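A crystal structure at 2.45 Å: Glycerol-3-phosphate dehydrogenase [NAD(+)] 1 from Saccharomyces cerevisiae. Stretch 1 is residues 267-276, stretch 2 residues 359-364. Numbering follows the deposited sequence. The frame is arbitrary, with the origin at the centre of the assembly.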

# COMPACT_ATOMS: atom_id res chain seq x y z
N ALA A 267 2.81 2.96 8.25
CA ALA A 267 1.73 3.47 9.11
C ALA A 267 1.15 4.78 8.56
O ALA A 267 -0.08 4.90 8.53
CB ALA A 267 2.24 3.67 10.53
N ILE A 268 2.01 5.72 8.09
CA ILE A 268 1.57 6.99 7.49
C ILE A 268 0.85 6.74 6.17
O ILE A 268 -0.15 7.41 5.89
CB ILE A 268 2.68 8.09 7.41
CG1 ILE A 268 2.87 8.73 8.79
CG2 ILE A 268 2.37 9.22 6.40
CD1 ILE A 268 3.98 8.31 9.43
N GLN A 269 1.32 5.75 5.39
CA GLN A 269 0.67 5.35 4.13
C GLN A 269 -0.72 4.80 4.40
O GLN A 269 -1.66 5.13 3.68
CB GLN A 269 1.53 4.34 3.37
CG GLN A 269 2.71 5.01 2.68
CD GLN A 269 3.70 4.04 2.10
OE1 GLN A 269 4.81 3.88 2.61
NE2 GLN A 269 3.35 3.42 0.99
N ARG A 270 -0.88 4.01 5.48
CA ARG A 270 -2.16 3.44 5.89
C ARG A 270 -3.12 4.55 6.32
O ARG A 270 -4.28 4.57 5.89
CB ARG A 270 -1.97 2.42 7.02
CG ARG A 270 -3.26 1.76 7.46
CD ARG A 270 -3.13 1.16 8.84
NE ARG A 270 -2.99 2.16 9.90
CZ ARG A 270 -4.01 2.76 10.52
NH1 ARG A 270 -5.26 2.51 10.15
NH2 ARG A 270 -3.79 3.63 11.49
N VAL A 271 -2.63 5.47 7.17
CA VAL A 271 -3.42 6.60 7.67
C VAL A 271 -3.79 7.51 6.48
O VAL A 271 -4.95 7.91 6.36
CB VAL A 271 -2.70 7.34 8.84
CG1 VAL A 271 -3.38 8.67 9.18
CG2 VAL A 271 -2.63 6.45 10.08
N GLY A 272 -2.81 7.77 5.62
CA GLY A 272 -2.95 8.57 4.41
C GLY A 272 -3.99 8.03 3.45
O GLY A 272 -4.87 8.78 3.03
N LEU A 273 -3.92 6.72 3.15
CA LEU A 273 -4.92 6.04 2.30
C LEU A 273 -6.33 6.25 2.86
O LEU A 273 -7.24 6.59 2.10
CB LEU A 273 -4.62 4.54 2.12
CG LEU A 273 -5.54 3.76 1.14
CD1 LEU A 273 -5.42 4.27 -0.31
CD2 LEU A 273 -5.27 2.28 1.21
N GLY A 274 -6.49 6.11 4.18
CA GLY A 274 -7.76 6.32 4.87
C GLY A 274 -8.28 7.73 4.70
O GLY A 274 -9.47 7.93 4.48
N GLU A 275 -7.37 8.72 4.75
CA GLU A 275 -7.71 10.13 4.58
C GLU A 275 -8.07 10.50 3.14
O GLU A 275 -8.93 11.34 2.94
CB GLU A 275 -6.64 11.05 5.19
CG GLU A 275 -6.77 11.09 6.70
CD GLU A 275 -5.90 12.08 7.44
OE1 GLU A 275 -5.67 11.86 8.65
OE2 GLU A 275 -5.48 13.09 6.83
N ILE A 276 -7.46 9.83 2.15
CA ILE A 276 -7.75 9.99 0.72
C ILE A 276 -9.17 9.44 0.45
O ILE A 276 -9.95 10.11 -0.22
CB ILE A 276 -6.65 9.32 -0.17
CG1 ILE A 276 -5.28 10.03 0.02
CG2 ILE A 276 -7.07 9.31 -1.65
CD1 ILE A 276 -4.03 9.34 -0.63
N ASP A 359 -11.38 16.30 10.80
CA ASP A 359 -11.59 15.01 10.11
C ASP A 359 -10.35 14.47 9.42
O ASP A 359 -10.30 13.28 9.14
CB ASP A 359 -12.73 15.12 9.09
CG ASP A 359 -14.08 15.56 9.63
OD1 ASP A 359 -14.39 15.22 10.79
OD2 ASP A 359 -14.84 16.20 8.88
N PHE A 360 -9.36 15.34 9.13
CA PHE A 360 -8.14 14.92 8.43
C PHE A 360 -6.86 15.27 9.23
O PHE A 360 -6.08 16.12 8.78
CB PHE A 360 -8.13 15.47 6.99
CG PHE A 360 -9.37 15.10 6.20
CD1 PHE A 360 -10.51 15.91 6.24
CD2 PHE A 360 -9.42 13.94 5.44
CE1 PHE A 360 -11.66 15.56 5.53
CE2 PHE A 360 -10.57 13.60 4.72
CZ PHE A 360 -11.68 14.41 4.78
N PRO A 361 -6.61 14.62 10.40
CA PRO A 361 -5.42 14.97 11.19
C PRO A 361 -4.06 14.84 10.50
O PRO A 361 -3.20 15.67 10.78
CB PRO A 361 -5.53 14.09 12.45
CG PRO A 361 -6.47 13.01 12.08
CD PRO A 361 -7.43 13.61 11.10
N LEU A 362 -3.87 13.85 9.60
CA LEU A 362 -2.59 13.70 8.87
C LEU A 362 -2.36 14.84 7.88
O LEU A 362 -1.27 15.42 7.87
CB LEU A 362 -2.44 12.33 8.20
CG LEU A 362 -1.15 12.12 7.37
CD1 LEU A 362 0.10 12.11 8.27
CD2 LEU A 362 -1.24 10.87 6.56
N PHE A 363 -3.40 15.19 7.08
CA PHE A 363 -3.35 16.32 6.14
C PHE A 363 -3.06 17.61 6.90
O PHE A 363 -2.23 18.40 6.46
CB PHE A 363 -4.66 16.44 5.33
CG PHE A 363 -4.98 15.35 4.32
CD1 PHE A 363 -6.23 15.28 3.72
CD2 PHE A 363 -4.03 14.40 3.98
CE1 PHE A 363 -6.53 14.27 2.79
CE2 PHE A 363 -4.32 13.39 3.05
CZ PHE A 363 -5.57 13.34 2.46
N GLU A 364 -3.70 17.79 8.08
CA GLU A 364 -3.50 18.95 8.94
C GLU A 364 -2.08 18.98 9.52
O GLU A 364 -1.45 20.03 9.50
CB GLU A 364 -4.55 19.02 10.06
CG GLU A 364 -4.51 20.33 10.83
CD GLU A 364 -5.25 20.39 12.16
OE1 GLU A 364 -5.91 19.39 12.53
OE2 GLU A 364 -5.19 21.45 12.82

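Helices pack by fitting the bumps of one surface into the hollows of another, and the start of a helix adds a second opportunity, because its first backbone NH groups have no carbonyl of a preceding turn to bind. In this yeast glycerol-3-phosphate dehydrogenase both principles operate within one small contact, which buries 397 Å² in total between a helical segment, 267-276, and the beginning of another helix at Pro 361.

The bump is Leu 362. Its CA-to-CB bond points toward the first helix, and its side chain settles as a knob into a hole formed by Ile 268, Val 271, Gly 272 and Glu 275. Gly 272 provides the hollow's low point, its CA 3.6 Å from Leu 362 CD2. An ideal CB there would point sideways and come no closer to that methyl, but it would clash with Ile 268 O. Two of the walls offer apolar side chains to the knob, with Ile 268 CG2 4.0 Å from Leu 362 CD2 and Val 271 CG1 3.9 Å from Leu 362 CB.

Glu 275 is both wall and clasp. Nearly extended beyond its m chi1, it carries its carboxylate to the free end of the second helix, where Leu 362 N donates to Glu 275 OE1 (2.8 Å) and Phe 363 N to Glu 275 OE2 (3.0 Å). Pro 361, lacking an NH, suits the first turn without leaving another donor to satisfy. The buried acid thus finds hydrogen-bond partners in the backbone.

Aromatic rings complete the fit. Glu 275 CB lies over a face of Phe 363, 4.0 Å from the ring centroid, in a CH-pi contact, while Phe 363 CZ reaches Ile 276 CG1 at 4.1 Å. Phe 360, at the N-cap position, instead turns its ring edge to the backbone, placing CE2 3.3 Å from Glu 275 O.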